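Local coordinates for protein glutathione S-transferase 2 (Onchocerca volvulus, PDB 1TU7) that conjugates glutathione to electrophilic compounds as a homodimeric pi-class transferase and appears to play a central role in detoxification in this parasitic nematode, at residues A[122-125]-A[126-129]; A[84-87]-A[88-92]. All coordinates share one frame; numbering follows the deposited sequence.

Interaction 1 (A[122-125]-A[126-129])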
loop_
_atom_site.group_PDB
_atom_site.type_symbol
_atom_site.label_atom_id
_atom_site.label_comp_id
_atom_site.label_asym_id
_atom_site.label_seq_id
_atom_site.Cartn_x
_atom_site.Cartn_y
_atom_site.Cartn_z
ATOM N N PRO A 122 -5.637 -5.975 -20.291
ATOM C CA PRO A 122 -5.292 -7.384 -20.524
ATOM C C PRO A 122 -3.917 -7.774 -19.967
ATOM O O PRO A 122 -3.836 -8.797 -19.305
ATOM C CB PRO A 122 -5.349 -7.506 -22.062
ATOM C CG PRO A 122 -6.373 -6.419 -22.433
ATOM C CD PRO A 122 -6.004 -5.275 -21.541
ATOM N N GLY A 123 -2.884 -6.972 -20.195
ATOM C CA GLY A 123 -1.563 -7.265 -19.675
ATOM C C GLY A 123 -1.510 -7.255 -18.166
ATOM O O GLY A 123 -0.717 -7.985 -17.542
ATOM N N GLU A 124 -2.324 -6.404 -17.559
ATOM C CA GLU A 124 -2.354 -6.377 -16.103
ATOM C C GLU A 124 -3.019 -7.631 -15.563
ATOM O O GLU A 124 -2.506 -8.236 -14.620
ATOM C CB GLU A 124 -3.034 -5.108 -15.595
ATOM C CG GLU A 124 -2.236 -3.849 -15.918
ATOM C CD GLU A 124 -0.779 -4.020 -15.566
ATOM O OE1 GLU A 124 0.081 -4.039 -16.499
ATOM O OE2 GLU A 124 -0.489 -4.210 -14.373
ATOM N N LEU A 125 -4.129 -8.049 -16.156
ATOM C CA LEU A 125 -4.770 -9.277 -15.717
ATOM C C LEU A 125 -3.897 -10.486 -15.944
ATOM O O LEU A 125 -3.906 -11.411 -15.148
ATOM C CB LEU A 125 -6.110 -9.480 -16.424
ATOM C CG LEU A 125 -7.197 -8.469 -16.099
ATOM C CD1 LEU A 125 -8.417 -8.668 -16.970
ATOM C CD2 LEU A 125 -7.634 -8.572 -14.606
ATOM N N ALA A 126 -3.136 -10.467 -17.029
ATOM C CA ALA A 126 -2.250 -11.578 -17.316
ATOM C C ALA A 126 -1.267 -11.820 -16.193
ATOM O O ALA A 126 -0.912 -12.965 -15.898
ATOM C CB ALA A 126 -1.511 -11.340 -18.611
ATOM N N LYS A 127 -0.812 -10.752 -15.541
ATOM C CA LYS A 127 0.125 -10.896 -14.442
ATOM C C LYS A 127 -0.533 -11.677 -13.309
ATOM O O LYS A 127 0.088 -12.513 -12.670
ATOM C CB LYS A 127 0.575 -9.515 -13.937
ATOM C CG LYS A 127 1.468 -8.804 -14.913
ATOM C CD LYS A 127 1.602 -7.301 -14.612
ATOM C CE LYS A 127 2.524 -6.631 -15.625
ATOM N NZ LYS A 127 2.749 -5.189 -15.301
ATOM N N PHE A 128 -1.795 -11.374 -13.036
ATOM C CA PHE A 128 -2.552 -12.100 -12.004
ATOM C C PHE A 128 -2.872 -13.554 -12.360
ATOM O O PHE A 128 -2.842 -14.414 -11.493
ATOM C CB PHE A 128 -3.836 -11.379 -11.638
ATOM C CG PHE A 128 -3.615 -10.062 -11.022
ATOM C CD1 PHE A 128 -3.880 -8.912 -11.692
ATOM C CD2 PHE A 128 -3.070 -9.992 -9.740
ATOM C CE1 PHE A 128 -3.654 -7.692 -11.092
ATOM C CE2 PHE A 128 -2.851 -8.792 -9.148
ATOM C CZ PHE A 128 -3.126 -7.646 -9.840
ATOM N N GLU A 129 -3.229 -13.794 -13.621
ATOM C CA GLU A 129 -3.529 -15.130 -14.078
ATOM C C GLU A 129 -2.285 -16.008 -13.867
ATOM O O GLU A 129 -2.405 -17.158 -13.425
ATOM C CB GLU A 129 -3.937 -15.070 -15.550
ATOM C CG GLU A 129 -4.238 -16.409 -16.207
ATOM C CD GLU A 129 -5.595 -16.973 -15.879
ATOM O OE1 GLU A 129 -5.869 -18.125 -16.282
ATOM O OE2 GLU A 129 -6.422 -16.297 -15.254
HETATM O O HOH W 1 2.058 -3.406 -13.428
#
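P122 O takes the N-H of A126 at 2.9 Å, and L125 O takes that of E129 with an N-H...O angle of 161°. These i to i+4 bonds make 122-125 and 126-129 one continuous piece of helix 109-132. Between these two bonds the N-H of K127 is less well placed. It makes two weak bonds, to G123 O at 3.4 Å and to E124 O at 3.2 Å. The helix is kinked at its P122 end, where the N atoms of P122 and G123 have no bond to the preceding turn.

E124 and K127 lie alongside each other, three residues apart, and point the same way. K127 NZ forms a salt bridge with E124 OE1 at 3.1 Å, on the syn lone pair of that oxygen. The bend at chi2 of E124 (-47°) brings its carboxylate back to the end of the extended lysine chain. A water closes the pair, giving a hydrogen to E124 OE2 and accepting one from K127 NZ. The lysine stem runs past G123 O, with CG 3.5 Å from it.

On another side, the F128 ring brings CD1 to 3.3 Å from E124 O at an oblique angle. F128 also packs on V94 and L97 of helix 81-107. K127 NZ gives a further hydrogen bond to F47 O of the second subunit. The E124 carboxylate therefore probably helps to hold and balance a lysine charge at the dimer interface.

Interaction 2 (A[84-87]-A[88-92])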
loop_
_atom_site.group_PDB
_atom_site.type_symbol
_atom_site.label_atom_id
_atom_site.label_comp_id
_atom_site.label_asym_id
_atom_site.label_seq_id
_atom_site.Cartn_x
_atom_site.Cartn_y
_atom_site.Cartn_z
ATOM N N THR A 84 2.307 -15.383 4.439
ATOM C CA THR A 84 1.979 -14.020 4.846
ATOM C C THR A 84 2.557 -12.994 3.856
ATOM O O THR A 84 1.904 -12.025 3.477
ATOM C CB THR A 84 2.497 -13.778 6.262
ATOM O OG1 THR A 84 1.905 -14.741 7.137
ATOM C CG2 THR A 84 2.096 -12.379 6.790
ATOM N N THR A 85 3.809 -13.207 3.466
ATOM C CA THR A 85 4.457 -12.343 2.514
ATOM C C THR A 85 3.792 -12.436 1.146
ATOM O O THR A 85 3.564 -11.428 0.477
ATOM C CB THR A 85 5.921 -12.742 2.393
ATOM O OG1 THR A 85 6.566 -12.554 3.654
ATOM C CG2 THR A 85 6.667 -11.889 1.400
ATOM N N TYR A 86 3.479 -13.660 0.725
ATOM C CA TYR A 86 2.881 -13.883 -0.585
ATOM C C TYR A 86 1.541 -13.192 -0.756
ATOM O O TYR A 86 1.297 -12.495 -1.748
ATOM C CB TYR A 86 2.733 -15.387 -0.853
ATOM C CG TYR A 86 2.088 -15.663 -2.189
ATOM C CD1 TYR A 86 0.877 -16.263 -2.285
ATOM C CD2 TYR A 86 2.723 -15.323 -3.371
ATOM C CE1 TYR A 86 0.277 -16.524 -3.483
ATOM C CE2 TYR A 86 2.138 -15.587 -4.599
ATOM C CZ TYR A 86 0.929 -16.196 -4.642
ATOM O OH TYR A 86 0.330 -16.468 -5.864
ATOM N N ILE A 87 0.653 -13.354 0.215
ATOM C CA ILE A 87 -0.640 -12.722 0.099
ATOM C C ILE A 87 -0.553 -11.215 0.129
ATOM O O ILE A 87 -1.331 -10.549 -0.512
ATOM C CB ILE A 87 -1.643 -13.241 1.131
ATOM C CG1 ILE A 87 -1.236 -12.911 2.572
ATOM C CG2 ILE A 87 -1.895 -14.716 0.864
ATOM C CD1 ILE A 87 -2.176 -13.458 3.626
ATOM N N ASP A 88 0.403 -10.674 0.881
ATOM C CA ASP A 88 0.636 -9.230 0.930
ATOM C C ASP A 88 1.098 -8.753 -0.417
ATOM O O ASP A 88 0.554 -7.818 -0.997
ATOM C CB ASP A 88 1.668 -8.980 2.020
ATOM C CG ASP A 88 1.924 -7.567 2.325
ATOM O OD1 ASP A 88 1.348 -6.655 1.684
ATOM O OD2 ASP A 88 2.746 -7.317 3.260
ATOM N N MET A 89 2.111 -9.428 -0.942
ATOM C CA MET A 89 2.636 -9.093 -2.257
ATOM C C MET A 89 1.496 -9.122 -3.302
ATOM O O MET A 89 1.371 -8.225 -4.133
ATOM C CB MET A 89 3.735 -10.091 -2.615
ATOM C CG MET A 89 4.386 -9.849 -3.933
ATOM S SD MET A 89 5.582 -11.168 -4.332
ATOM C CE MET A 89 4.602 -12.201 -5.322
ATOM N N PHE A 90 0.684 -10.166 -3.274
ATOM C CA PHE A 90 -0.430 -10.316 -4.208
ATOM C C PHE A 90 -1.421 -9.149 -4.051
ATOM O O PHE A 90 -1.806 -8.503 -5.026
ATOM C CB PHE A 90 -1.122 -11.671 -3.975
ATOM C CG PHE A 90 -1.864 -12.219 -5.178
ATOM C CD1 PHE A 90 -1.510 -13.432 -5.716
ATOM C CD2 PHE A 90 -2.900 -11.548 -5.761
ATOM C CE1 PHE A 90 -2.118 -13.924 -6.819
ATOM C CE2 PHE A 90 -3.533 -12.079 -6.874
ATOM C CZ PHE A 90 -3.121 -13.260 -7.401
ATOM N N CYS A 91 -1.800 -8.873 -2.813
ATOM C CA CYS A 91 -2.746 -7.819 -2.510
ATOM C C CYS A 91 -2.211 -6.464 -2.966
ATOM O O CYS A 91 -2.948 -5.653 -3.524
ATOM C CB CYS A 91 -3.081 -7.836 -1.025
ATOM S SG CYS A 91 -4.594 -6.907 -0.631
ATOM N N GLU A 92 -0.925 -6.233 -2.781
ATOM C CA GLU A 92 -0.304 -5.005 -3.261
ATOM C C GLU A 92 -0.379 -4.890 -4.779
ATOM O O GLU A 92 -0.576 -3.792 -5.315
ATOM C CB GLU A 92 1.135 -4.873 -2.779
ATOM C CG GLU A 92 1.262 -4.606 -1.283
ATOM C CD GLU A 92 0.690 -3.264 -0.886
ATOM O OE1 GLU A 92 -0.355 -3.257 -0.227
ATOM O OE2 GLU A 92 1.265 -2.244 -1.353
#
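Y86 and F90 form an aromatic pair one helical turn apart, in a buried part of helix 81-107 near the dimer interface. The two side chains lie side by side and point the same way. Their planes stand at 83°, with centroids 5.9 Å apart. This is an offset edge-to-face stack, in which the edge of F90 is turned toward the face of Y86. The closest atoms are at one end of the tyrosine: F90 CD1 is 3.6 Å from Y86 OH and 3.8 Å from Y86 CZ. The four-residue spacing puts both rings on the same side of the helix. CG is anti to the backbone N in both, though F90 is turned off by some 25° (chi1 -155°).

M89 crosses the tyrosine at a slant. Its chain bends at chi3, and CE comes to 4.1 Å from Y86 CD2.

Helix 81-107 belongs to the all-helical C-terminal domain of the GST fold. Y86, M89 and F90 all touch L131 of helix 109-132. F90 also touches helix 149-164, as do I87, D88 and C91.

Most backbone bonds are short and fairly straight: M89 N meets T85 O at 2.9 Å, and F90 N meets Y86 O at 2.9 Å. The bond from D88 N to T84 O is longer, at 3.3 Å.

The threonine hydroxyls and the aspartate have partners outside these turns. T84 OG1 bonds to N77 O, and T85 OG1 to E81 O. D88 OD2 forms a salt bridge with R68 NE of the second subunit, and M89 packs on Q46 of that subunit.

Interaction 2 lies on helix 81-107 and interaction 1 on helix 109-132, which follows it in the chain. Their centres are 16 Å apart, but the two contacts touch through their phenylalanines: F128 CD2 is 3.6 Å from F90 CE2. Both contacts also reach the second subunit, where Q46 packs on K127 of interaction 1 and on M89 of interaction 2. Neither contact lines the glutathione pocket. In interaction 1 the side chain of K127 is about 7 Å from a bound glutathione. In interaction 2 the side chain of M89 is about 8 Å from a bound glutathione. The side chain of C91 is about 8 Å from that of S63, a residue of the glutathione pocket.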